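Long-range contacts in putative NADPH:quinone oxidoreductase (Ralstonia eutropha, PDB 3IUP), which probably transfers hydride from bound NADPH to a quinone-type substrate, in the manner of the medium-chain dehydrogenase/reductase enzymes: residues A[95-100]-A[150-155]; A[156-161]-A[325-330]; A[189-194]-A[336-341]. All blocks are in the same frame, centred on the assembly; numbering follows the deposited sequence.

Overall arrangement
The three contacts form a run in which each touches the other two, spreading from the GroES-like domain into the nucleotide-binding domain. Interaction 1 joins the loop ahead of helix 155-169 to the start of strand 98-105; interaction 2 packs the next turns of that helix against helix 320-332, the two centres about 12 Å apart. Interaction 3, between helix 183-195 and the loop that leaves helix 320-332, has its centre about 11 Å from that of interaction 2 and about 17 Å from that of interaction 1. Along the sequence interaction 1 closes first, whereas the segments of interactions 2 and 3 alternate. Interactions 1 and 2 both include residues that touch NADPH, so the start of helix 155-169 links the domain junction to the cofactor.

Interaction 1: A[95-100]-A[150-155]; sequences GNEGAG and GASSFV. With NDP (NADPH dihydro-nicotinamide-adenine-dinucleotide phosphate), chain C.
Glu97 reaches across to the backbone of Phe154 and Val155, and one carboxylate oxygen takes both of their N-H groups. Phe154 N lies 2.9 Å from Glu97 OE1, nearly in line with the C-O bond, though the bond at hydrogen is bent to 146°. Val155 N, 3.0 Å from the same OE1, comes from above the carboxylate plane and makes the straighter bond, 163°. The reach depends on the torsions: CG is wedged between backbone N and carbonyl carbon (chi1 67°), and from there the chain runs extended. The carboxylate also rests against Val155, whose CB is 3.5 Å from Glu97 OE2.

Two waters extend this grip. One gives a hydrogen to Glu97 OE2 at 2.6 Å and another to the carbonyl of Ser152; the second accepts from Ser153 N and lies 3.2 Å from Glu97 OE1, to which it can donate, though it has more acceptors in reach than protons. Asn45 ND2 adds a further hydrogen bond to OE2, so OE2, like OE1, has more than one partner.

Behind this polar centre the methyl of Ala99 rests on the Gly150 peptide, CB 3.8 Å from Gly150 O. The type I turn from Gly150 to Ser153 is tied by Ser153 OG, which donates to Gly150 O at 2.7 Å. Val155 also meets the cofactor, its CG1 coming within 3.3 Å of C5N of the nicotinamide.

The sequence Gly-Asn-Glu-Gly-Ala-Gly resembles the Gly-His-Glu-x-x-Gly signature of zinc-containing medium-chain alcohol dehydrogenases, with Asn96 at the place of the histidine, here joining the GroES-like domain to the cofactor pocket at the domain junction.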
loop_
_atom_site.group_PDB
_atom_site.type_symbol
_atom_site.label_atom_id
_atom_site.label_comp_id
_atom_site.label_asym_id
_atom_site.label_seq_id
_atom_site.Cartn_x
_atom_site.Cartn_y
_atom_site.Cartn_z
ATOM N N GLY A 95 16.053 -24.432 3.500
ATOM C CA GLY A 95 15.037 -25.258 2.900
ATOM C C GLY A 95 13.791 -25.268 3.745
ATOM O O GLY A 95 13.757 -25.891 4.804
ATOM N N ASN A 96 12.750 -24.575 3.278
ATOM C CA ASN A 96 11.510 -24.450 4.049
ATOM C C ASN A 96 10.767 -25.751 4.185
ATOM O O ASN A 96 10.304 -26.072 5.272
ATOM C CB ASN A 96 10.537 -23.440 3.417
ATOM C CG ASN A 96 10.901 -22.020 3.730
ATOM O OD1 ASN A 96 11.018 -21.656 4.901
ATOM N ND2 ASN A 96 11.026 -21.179 2.697
ATOM N N GLU A 97 10.606 -26.474 3.081
ATOM C CA GLU A 97 9.662 -27.571 3.011
ATOM C C GLU A 97 10.279 -28.766 2.314
ATOM O O GLU A 97 11.224 -28.626 1.527
ATOM C CB GLU A 97 8.366 -27.160 2.242
ATOM C CG GLU A 97 8.549 -26.892 0.776
ATOM C CD GLU A 97 7.273 -26.476 0.031
ATOM O OE1 GLU A 97 6.157 -26.804 0.511
ATOM O OE2 GLU A 97 7.426 -25.915 -1.092
ATOM N N GLY A 98 9.741 -29.931 2.612
ATOM C CA GLY A 98 10.147 -31.144 1.909
ATOM C C GLY A 98 9.353 -32.347 2.329
ATOM O O GLY A 98 8.400 -32.252 3.121
ATOM N N ALA A 99 9.765 -33.489 1.832
ATOM C CA ALA A 99 9.006 -34.706 2.055
ATOM C C ALA A 99 9.943 -35.865 2.138
ATOM O O ALA A 99 11.060 -35.820 1.587
ATOM C CB ALA A 99 7.982 -34.917 0.908
ATOM N N GLY A 100 9.527 -36.883 2.892
ATOM C CA GLY A 100 10.328 -38.074 3.006
ATOM C C GLY A 100 9.614 -39.148 3.797
ATOM O O GLY A 100 8.390 -39.121 3.961
ATOM N N GLY A 150 4.920 -34.990 -2.989
ATOM C CA GLY A 150 4.554 -34.132 -1.874
ATOM C C GLY A 150 5.558 -33.105 -1.436
ATOM O O GLY A 150 5.370 -32.457 -0.419
ATOM N N ALA A 151 6.623 -32.944 -2.203
ATOM C CA ALA A 151 7.761 -32.117 -1.800
ATOM C C ALA A 151 7.394 -30.641 -1.635
ATOM O O ALA A 151 8.063 -29.904 -0.909
ATOM C CB ALA A 151 8.843 -32.259 -2.839
ATOM N N SER A 152 6.377 -30.241 -2.396
ATOM C CA SER A 152 5.975 -28.846 -2.505
ATOM C C SER A 152 4.554 -28.690 -1.996
ATOM O O SER A 152 3.770 -27.958 -2.577
ATOM C CB SER A 152 6.060 -28.411 -3.974
ATOM O OG SER A 152 7.421 -28.339 -4.407
ATOM N N SER A 153 4.218 -29.373 -0.904
ATOM C CA SER A 153 2.833 -29.408 -0.423
ATOM C C SER A 153 2.400 -28.117 0.265
ATOM O O SER A 153 1.191 -27.877 0.438
ATOM C CB SER A 153 2.655 -30.558 0.585
ATOM O OG SER A 153 2.728 -31.775 -0.087
ATOM N N PHE A 154 3.347 -27.331 0.740
ATOM C CA PHE A 154 2.987 -26.186 1.591
ATOM C C PHE A 154 3.069 -24.833 0.893
ATOM O O PHE A 154 2.072 -24.099 0.816
ATOM C CB PHE A 154 3.822 -26.167 2.868
ATOM C CG PHE A 154 3.554 -27.313 3.799
ATOM C CD1 PHE A 154 2.652 -27.168 4.841
ATOM C CD2 PHE A 154 4.241 -28.514 3.677
ATOM C CE1 PHE A 154 2.415 -28.216 5.747
ATOM C CE2 PHE A 154 4.017 -29.560 4.558
ATOM C CZ PHE A 154 3.101 -29.419 5.599
ATOM N N VAL A 155 4.263 -24.450 0.448
ATOM C CA VAL A 155 4.535 -23.065 0.131
ATOM C C VAL A 155 3.641 -22.594 -1.048
ATOM O O VAL A 155 2.846 -21.649 -0.934
ATOM C CB VAL A 155 6.040 -22.859 -0.164
ATOM C CG1 VAL A 155 6.389 -21.465 -0.749
ATOM C CG2 VAL A 155 6.882 -23.104 1.174
HETATM P PA NDP C . 8.762 -20.454 -10.333
HETATM O O1A NDP C . 8.021 -21.657 -10.650
HETATM O O2A NDP C . 10.234 -20.522 -10.209
HETATM O O5B NDP C . 8.364 -19.395 -11.542
HETATM C C5B NDP C . 8.891 -18.069 -11.426
HETATM C C4B NDP C . 8.266 -17.216 -12.488
HETATM O O4B NDP C . 8.791 -15.935 -12.295
HETATM C C3B NDP C . 8.612 -17.674 -13.914
HETATM O O3B NDP C . 7.508 -17.749 -14.792
HETATM C C2B NDP C . 9.554 -16.561 -14.425
HETATM O O2B NDP C . 9.417 -16.269 -15.816
HETATM C C1B NDP C . 9.089 -15.381 -13.583
HETATM N N9A NDP C . 10.126 -14.360 -13.386
HETATM C C8A NDP C . 11.407 -14.605 -12.935
HETATM N N7A NDP C . 12.046 -13.430 -12.797
HETATM C C5A NDP C . 11.180 -12.410 -13.145
HETATM C C6A NDP C . 11.282 -11.006 -13.207
HETATM N N6A NDP C . 12.422 -10.333 -12.971
HETATM N N1A NDP C . 10.183 -10.272 -13.603
HETATM C C2A NDP C . 9.018 -10.873 -13.967
HETATM N N3A NDP C . 8.922 -12.244 -13.903
HETATM C C4A NDP C . 9.974 -12.998 -13.505
HETATM O O3 NDP C . 8.292 -19.700 -8.982
HETATM P PN NDP C . 7.297 -20.244 -7.909
HETATM O O1N NDP C . 6.025 -20.664 -8.442
HETATM O O2N NDP C . 7.963 -21.211 -6.971
HETATM O O5D NDP C . 7.052 -18.876 -7.059
HETATM C C5D NDP C . 6.257 -17.828 -7.636
HETATM C C4D NDP C . 6.388 -16.564 -6.794
HETATM O O4D NDP C . 5.576 -16.761 -5.618
HETATM C C3D NDP C . 7.813 -16.204 -6.325
HETATM O O3D NDP C . 8.026 -14.807 -6.350
HETATM C C2D NDP C . 7.789 -16.678 -4.881
HETATM O O2D NDP C . 8.739 -16.071 -4.019
HETATM C C1D NDP C . 6.353 -16.290 -4.519
HETATM N N1N NDP C . 5.873 -16.905 -3.260
HETATM C C2N NDP C . 5.655 -16.056 -2.226
HETATM C C3N NDP C . 5.228 -16.511 -1.007
HETATM C C7N NDP C . 4.859 -15.534 0.093
HETATM O O7N NDP C . 4.557 -16.091 1.333
HETATM N N7N NDP C . 4.837 -14.203 -0.050
HETATM C C4N NDP C . 4.730 -17.899 -0.881
HETATM C C5N NDP C . 4.997 -18.758 -2.092
HETATM C C6N NDP C . 5.554 -18.218 -3.244
HETATM P P2B NDP C . 10.733 -16.161 -16.795
HETATM O O1X NDP C . 10.888 -17.530 -17.472
HETATM O O2X NDP C . 12.002 -15.783 -16.038
HETATM O O3X NDP C . 10.345 -15.063 -17.798
HETATM O O HOH W 1 5.630 -25.289 -2.794
HETATM O O HOH W 2 6.190 -29.899 1.296
#

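Interaction 2: A[156-161]-A[325-330]; sequences NPLTAL and ALKQRV. With NDP (NADPH dihydro-nicotinamide-adenine-dinucleotide phosphate), chain C.
Pro157 and Val330 cross at about a right angle, the proline CB lying 3.5 Å from CG2 of the valine and also touching CG1, so that one edge of the ring, at CB, meets both branches. Leu161 comes obliquely to the same valine. Its CG is turned away from the carbonyl carbon (chi1 -71°), and its two methyls divide the work: CD1 sits 3.7 Å from Val330 CG2 and also meets Leu326, while CD2 lies 3.9 Å from Arg329 NH1 at an oblique angle to the guanidinium. Leu158 slants across Leu326 and Lys327, with CD2 3.7 Å from Leu326 CB and close to CG of Lys327, so only the aliphatic base of the lysine is used. The polar end of Arg329 belongs to others, forming salt bridges with Asp195 and Glu333.

The segment axes approach to 9.9 Å with 120° between their directions. Another side of the first helix serves the cofactor: Asn156 ND2 donates to the NADPH phosphate oxygen O2N at 3.1 Å, and Thr159 lies against the nicotinamide. Helix 155-169 packs on helix 320-332 by one face and on helix 183-195 by another, through Asn156 and Ala160, while Leu311 and Leu315 of helix 311-318 pack on Leu158.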
loop_
_atom_site.group_PDB
_atom_site.type_symbol
_atom_site.label_atom_id
_atom_site.label_comp_id
_atom_site.label_asym_id
_atom_site.label_seq_id
_atom_site.Cartn_x
_atom_site.Cartn_y
_atom_site.Cartn_z
ATOM N N ASN A 156 3.740 -23.275 -2.167
ATOM C CA ASN A 156 2.927 -22.876 -3.335
ATOM C C ASN A 156 1.432 -23.188 -3.231
ATOM O O ASN A 156 0.588 -22.277 -3.484
ATOM C CB ASN A 156 3.563 -23.302 -4.671
ATOM C CG ASN A 156 4.810 -22.485 -5.000
ATOM O OD1 ASN A 156 5.097 -21.460 -4.358
ATOM N ND2 ASN A 156 5.597 -22.960 -5.998
ATOM N N PRO A 157 1.063 -24.406 -2.803
ATOM C CA PRO A 157 -0.360 -24.680 -2.729
ATOM C C PRO A 157 -1.126 -23.791 -1.734
ATOM O O PRO A 157 -2.239 -23.340 -2.033
ATOM C CB PRO A 157 -0.410 -26.166 -2.335
ATOM C CG PRO A 157 0.814 -26.746 -2.920
ATOM C CD PRO A 157 1.871 -25.645 -2.741
ATOM N N LEU A 158 -0.560 -23.559 -0.554
ATOM C CA LEU A 158 -1.277 -22.795 0.446
ATOM C C LEU A 158 -1.266 -21.328 0.084
ATOM O O LEU A 158 -2.193 -20.622 0.443
ATOM C CB LEU A 158 -0.750 -22.993 1.856
ATOM C CG LEU A 158 -0.960 -24.400 2.367
ATOM C CD1 LEU A 158 -0.235 -24.593 3.734
ATOM C CD2 LEU A 158 -2.462 -24.847 2.432
ATOM N N THR A 159 -0.220 -20.856 -0.591
ATOM C CA THR A 159 -0.197 -19.478 -1.032
ATOM C C THR A 159 -1.259 -19.285 -2.089
ATOM O O THR A 159 -1.978 -18.286 -2.048
ATOM C CB THR A 159 1.183 -19.068 -1.512
ATOM O OG1 THR A 159 2.111 -19.197 -0.419
ATOM C CG2 THR A 159 1.240 -17.631 -2.028
ATOM N N ALA A 160 -1.372 -20.213 -3.032
ATOM C CA ALA A 160 -2.388 -20.084 -4.085
ATOM C C ALA A 160 -3.769 -20.078 -3.463
ATOM O O ALA A 160 -4.604 -19.227 -3.784
ATOM C CB ALA A 160 -2.253 -21.172 -5.127
ATOM N N LEU A 161 -4.025 -21.021 -2.568
ATOM C CA LEU A 161 -5.296 -21.007 -1.863
ATOM C C LEU A 161 -5.453 -19.741 -1.028
ATOM O O LEU A 161 -6.566 -19.191 -0.919
ATOM C CB LEU A 161 -5.424 -22.254 -0.979
ATOM C CG LEU A 161 -5.617 -23.537 -1.776
ATOM C CD1 LEU A 161 -5.381 -24.718 -0.842
ATOM C CD2 LEU A 161 -7.014 -23.588 -2.432
ATOM N N ALA A 325 -8.205 -27.175 6.836
ATOM C CA ALA A 325 -9.105 -27.406 5.704
ATOM C C ALA A 325 -8.421 -27.126 4.359
ATOM O O ALA A 325 -8.681 -27.821 3.375
ATOM C CB ALA A 325 -10.385 -26.547 5.828
ATOM N N LEU A 326 -7.598 -26.087 4.308
ATOM C CA LEU A 326 -6.824 -25.800 3.079
ATOM C C LEU A 326 -5.825 -26.935 2.829
ATOM O O LEU A 326 -5.717 -27.459 1.724
ATOM C CB LEU A 326 -6.075 -24.455 3.166
ATOM C CG LEU A 326 -6.925 -23.197 3.402
ATOM C CD1 LEU A 326 -6.059 -21.973 3.295
ATOM C CD2 LEU A 326 -8.104 -23.160 2.494
ATOM N N LYS A 327 -5.129 -27.345 3.872
ATOM C CA LYS A 327 -4.185 -28.472 3.727
ATOM C C LYS A 327 -4.862 -29.774 3.266
ATOM O O LYS A 327 -4.312 -30.516 2.455
ATOM C CB LYS A 327 -3.404 -28.678 5.004
ATOM C CG LYS A 327 -2.408 -27.616 5.203
ATOM C CD LYS A 327 -1.524 -27.779 6.403
ATOM C CE LYS A 327 -2.267 -27.662 7.700
ATOM N NZ LYS A 327 -1.281 -27.352 8.777
ATOM N N GLN A 328 -6.054 -30.041 3.774
ATOM C CA GLN A 328 -6.814 -31.198 3.337
ATOM C C GLN A 328 -7.173 -31.150 1.848
ATOM O O GLN A 328 -7.105 -32.161 1.157
ATOM C CB GLN A 328 -8.075 -31.318 4.175
ATOM C CG GLN A 328 -7.791 -31.613 5.649
ATOM C CD GLN A 328 -9.081 -31.733 6.465
ATOM O OE1 GLN A 328 -9.768 -30.735 6.729
ATOM N NE2 GLN A 328 -9.409 -32.955 6.869
ATOM N N ARG A 329 -7.518 -29.966 1.344
ATOM C CA ARG A 329 -7.749 -29.834 -0.086
ATOM C C ARG A 329 -6.470 -30.065 -0.903
ATOM O O ARG A 329 -6.499 -30.680 -1.979
ATOM C CB ARG A 329 -8.356 -28.479 -0.443
ATOM C CG ARG A 329 -8.428 -28.344 -1.959
ATOM C CD ARG A 329 -9.230 -27.210 -2.404
ATOM N NE ARG A 329 -9.265 -27.203 -3.854
ATOM C CZ ARG A 329 -9.791 -26.220 -4.552
ATOM N NH1 ARG A 329 -10.274 -25.149 -3.920
ATOM N NH2 ARG A 329 -9.801 -26.299 -5.876
ATOM N N VAL A 330 -5.337 -29.575 -0.404
ATOM C CA VAL A 330 -4.069 -29.806 -1.097
ATOM C C VAL A 330 -3.817 -31.341 -1.218
ATOM O O VAL A 330 -3.488 -31.842 -2.294
ATOM C CB VAL A 330 -2.870 -29.077 -0.412
ATOM C CG1 VAL A 330 -1.572 -29.470 -1.069
ATOM C CG2 VAL A 330 -3.045 -27.523 -0.458
HETATM P PA NDP C . 8.762 -20.454 -10.333
HETATM O O1A NDP C . 8.021 -21.657 -10.650
HETATM O O2A NDP C . 10.234 -20.522 -10.209
HETATM O O5B NDP C . 8.364 -19.395 -11.542
HETATM C C5B NDP C . 8.891 -18.069 -11.426
HETATM C C4B NDP C . 8.266 -17.216 -12.488
HETATM O O4B NDP C . 8.791 -15.935 -12.295
HETATM C C3B NDP C . 8.612 -17.674 -13.914
HETATM O O3B NDP C . 7.508 -17.749 -14.792
HETATM C C2B NDP C . 9.554 -16.561 -14.425
HETATM O O2B NDP C . 9.417 -16.269 -15.816
HETATM C C1B NDP C . 9.089 -15.381 -13.583
HETATM N N9A NDP C . 10.126 -14.360 -13.386
HETATM C C8A NDP C . 11.407 -14.605 -12.935
HETATM N N7A NDP C . 12.046 -13.430 -12.797
HETATM C C5A NDP C . 11.180 -12.410 -13.145
HETATM C C6A NDP C . 11.282 -11.006 -13.207
HETATM N N6A NDP C . 12.422 -10.333 -12.971
HETATM N N1A NDP C . 10.183 -10.272 -13.603
HETATM C C2A NDP C . 9.018 -10.873 -13.967
HETATM N N3A NDP C . 8.922 -12.244 -13.903
HETATM C C4A NDP C . 9.974 -12.998 -13.505
HETATM O O3 NDP C . 8.292 -19.700 -8.982
HETATM P PN NDP C . 7.297 -20.244 -7.909
HETATM O O1N NDP C . 6.025 -20.664 -8.442
HETATM O O2N NDP C . 7.963 -21.211 -6.971
HETATM O O5D NDP C . 7.052 -18.876 -7.059
HETATM C C5D NDP C . 6.257 -17.828 -7.636
HETATM C C4D NDP C . 6.388 -16.564 -6.794
HETATM O O4D NDP C . 5.576 -16.761 -5.618
HETATM C C3D NDP C . 7.813 -16.204 -6.325
HETATM O O3D NDP C . 8.026 -14.807 -6.350
HETATM C C2D NDP C . 7.789 -16.678 -4.881
HETATM O O2D NDP C . 8.739 -16.071 -4.019
HETATM C C1D NDP C . 6.353 -16.290 -4.519
HETATM N N1N NDP C . 5.873 -16.905 -3.260
HETATM C C2N NDP C . 5.655 -16.056 -2.226
HETATM C C3N NDP C . 5.228 -16.511 -1.007
HETATM C C7N NDP C . 4.859 -15.534 0.093
HETATM O O7N NDP C . 4.557 -16.091 1.333
HETATM N N7N NDP C . 4.837 -14.203 -0.050
HETATM C C4N NDP C . 4.730 -17.899 -0.881
HETATM C C5N NDP C . 4.997 -18.758 -2.092
HETATM C C6N NDP C . 5.554 -18.218 -3.244
HETATM P P2B NDP C . 10.733 -16.161 -16.795
HETATM O O1X NDP C . 10.888 -17.530 -17.472
HETATM O O2X NDP C . 12.002 -15.783 -16.038
HETATM O O3X NDP C . 10.345 -15.063 -17.798
#

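Interaction 3: A[189-194]-A[336-341]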
loop_
_atom_site.group_PDB
_atom_site.type_symbol
_atom_site.label_atom_id
_atom_site.label_comp_id
_atom_site.label_asym_id
_atom_site.label_seq_id
_atom_site.Cartn_x
_atom_site.Cartn_y
_atom_site.Cartn_z
ATOM N N ASN A 189 -4.287 -20.932 -11.436
ATOM C CA ASN A 189 -5.183 -21.021 -12.575
ATOM C C ASN A 189 -6.047 -22.292 -12.494
ATOM O O ASN A 189 -7.229 -22.241 -12.748
ATOM C CB ASN A 189 -4.396 -20.993 -13.867
ATOM C CG ASN A 189 -5.293 -21.088 -15.073
ATOM O OD1 ASN A 189 -6.131 -20.216 -15.293
ATOM N ND2 ASN A 189 -5.103 -22.134 -15.869
ATOM N N GLN A 190 -5.477 -23.428 -12.094
ATOM C CA GLN A 190 -6.291 -24.642 -11.927
ATOM C C GLN A 190 -7.367 -24.523 -10.816
ATOM O O GLN A 190 -8.480 -25.028 -10.953
ATOM C CB GLN A 190 -5.419 -25.883 -11.709
ATOM C CG GLN A 190 -4.527 -26.292 -12.936
ATOM C CD GLN A 190 -5.345 -26.386 -14.220
ATOM O OE1 GLN A 190 -6.392 -27.017 -14.224
ATOM N NE2 GLN A 190 -4.918 -25.707 -15.274
ATOM N N ILE A 191 -6.999 -23.891 -9.709
ATOM C CA ILE A 191 -7.956 -23.639 -8.621
ATOM C C ILE A 191 -9.123 -22.828 -9.149
ATOM O O ILE A 191 -10.282 -23.148 -8.935
ATOM C CB ILE A 191 -7.279 -22.873 -7.438
ATOM C CG1 ILE A 191 -6.298 -23.746 -6.699
ATOM C CG2 ILE A 191 -8.319 -22.321 -6.465
ATOM C CD1 ILE A 191 -5.339 -22.910 -5.829
ATOM N N CYS A 192 -8.816 -21.731 -9.830
ATOM C CA CYS A 192 -9.853 -20.857 -10.301
ATOM C C CYS A 192 -10.744 -21.502 -11.370
ATOM O O CYS A 192 -11.955 -21.269 -11.392
ATOM C CB CYS A 192 -9.237 -19.559 -10.802
ATOM S SG CYS A 192 -8.485 -18.541 -9.489
ATOM N N LEU A 193 -10.152 -22.332 -12.233
ATOM C CA LEU A 193 -10.920 -23.092 -13.219
ATOM C C LEU A 193 -11.859 -24.067 -12.509
ATOM O O LEU A 193 -13.032 -24.123 -12.819
ATOM C CB LEU A 193 -10.017 -23.814 -14.223
ATOM C CG LEU A 193 -9.395 -22.888 -15.278
ATOM C CD1 LEU A 193 -8.242 -23.615 -16.028
ATOM C CD2 LEU A 193 -10.430 -22.339 -16.244
ATOM N N LYS A 194 -11.350 -24.783 -11.529
ATOM C CA LYS A 194 -12.176 -25.786 -10.860
ATOM C C LYS A 194 -13.249 -25.134 -10.004
ATOM O O LYS A 194 -14.392 -25.642 -9.942
ATOM C CB LYS A 194 -11.313 -26.679 -9.998
ATOM C CG LYS A 194 -12.065 -27.739 -9.183
ATOM C CD LYS A 194 -11.035 -28.723 -8.592
ATOM C CE LYS A 194 -11.694 -29.826 -7.769
ATOM N NZ LYS A 194 -12.302 -30.860 -8.655
ATOM N N THR A 336 -3.273 -33.265 -9.091
ATOM C CA THR A 336 -4.046 -32.606 -10.120
ATOM C C THR A 336 -3.888 -31.104 -9.960
ATOM O O THR A 336 -2.935 -30.542 -10.471
ATOM C CB THR A 336 -5.489 -33.084 -10.084
ATOM O OG1 THR A 336 -6.042 -32.836 -8.796
ATOM C CG2 THR A 336 -5.542 -34.593 -10.396
ATOM N N THR A 337 -4.772 -30.463 -9.212
ATOM C CA THR A 337 -4.710 -29.003 -9.039
ATOM C C THR A 337 -3.336 -28.511 -8.545
ATOM O O THR A 337 -2.832 -27.497 -9.007
ATOM C CB THR A 337 -5.746 -28.575 -8.032
ATOM O OG1 THR A 337 -6.991 -29.176 -8.372
ATOM C CG2 THR A 337 -5.855 -27.048 -7.970
ATOM N N PHE A 338 -2.728 -29.268 -7.643
ATOM C CA PHE A 338 -1.520 -28.810 -6.974
ATOM C C PHE A 338 -0.263 -29.490 -7.481
ATOM O O PHE A 338 0.780 -29.433 -6.830
ATOM C CB PHE A 338 -1.723 -28.939 -5.472
ATOM C CG PHE A 338 -2.823 -28.078 -4.972
ATOM C CD1 PHE A 338 -2.660 -26.697 -4.895
ATOM C CD2 PHE A 338 -4.049 -28.609 -4.645
ATOM C CE1 PHE A 338 -3.698 -25.890 -4.465
ATOM C CE2 PHE A 338 -5.082 -27.796 -4.216
ATOM C CZ PHE A 338 -4.902 -26.434 -4.133
ATOM N N ALA A 339 -0.323 -30.082 -8.673
ATOM C CA ALA A 339 0.872 -30.679 -9.277
ATOM C C ALA A 339 1.981 -29.619 -9.468
ATOM O O ALA A 339 1.690 -28.441 -9.781
ATOM C CB ALA A 339 0.527 -31.352 -10.625
ATOM N N SER A 340 3.231 -30.023 -9.218
ATOM C CA SER A 340 4.428 -29.205 -9.490
ATOM C C SER A 340 5.371 -29.884 -10.471
ATOM O O SER A 340 5.713 -31.048 -10.286
ATOM C CB SER A 340 5.243 -28.991 -8.222
ATOM O OG SER A 340 4.565 -28.212 -7.285
ATOM N N HIS A 341 5.865 -29.116 -11.441
ATOM C CA HIS A 341 6.882 -29.615 -12.375
ATOM C C HIS A 341 8.281 -29.199 -11.927
ATOM O O HIS A 341 8.481 -28.049 -11.533
ATOM C CB HIS A 341 6.645 -29.035 -13.773
ATOM C CG HIS A 341 7.757 -29.326 -14.742
ATOM N ND1 HIS A 341 7.930 -30.574 -15.318
ATOM C CD2 HIS A 341 8.748 -28.536 -15.237
ATOM C CE1 HIS A 341 8.986 -30.541 -16.119
ATOM N NE2 HIS A 341 9.502 -29.321 -16.084
#
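Thr337 and Ile191 carry the apolar part of this contact, meeting at about a right angle. The threonine methyl CG2 lies 3.6 Å from Ile191 CG1 and, beside it, 3.9 Å from Gln190 CB, so it settles against two successive residues of the helix. Its position follows from the first torsion (chi1 -49°), which sets CG2 opposite the backbone N and leaves OG1 beside it. The same methyl stands over the centre of the neighbouring Phe338 ring, 3.9 Å above its plane, and so lies between helix and ring. Ile191 reaches that ring too: CD1 comes to 3.7 Å from Phe338 CE1, approaching obliquely.

Thr337 and Gln190 find their hydrogen-bonding partners beyond the two segments. Thr337 OG1 is bonded to Glu333, the residue that also pairs with Arg329, while Lys194 lays only its CD methylene near that hydroxyl, 4.1 Å from OG1. Gln190 bends at chi2 (-51°), which carries its amide away from 336-341, and NE2 donates to the carbonyl of Gln215.

A backbone bond shapes the loop. It folds as a type I turn from Thr336 to Ala339, closed by Ala339 N to Thr336 O at 3.2 Å, and this brings Thr337 and Phe338 round to the helix. Farther along, a side-chain bond from Asn183 ND2 to the carbonyl of His341 holds the loop to the earlier part of helix 183-195.

No hydrogen bond or salt bridge crosses between 189-194 and 336-341 directly. Their adhesion is by methyl, methylene and ring contacts; the fit therefore rests on shape, while the polar ends of Gln190 and Thr337 are satisfied by Gln215 and Glu333.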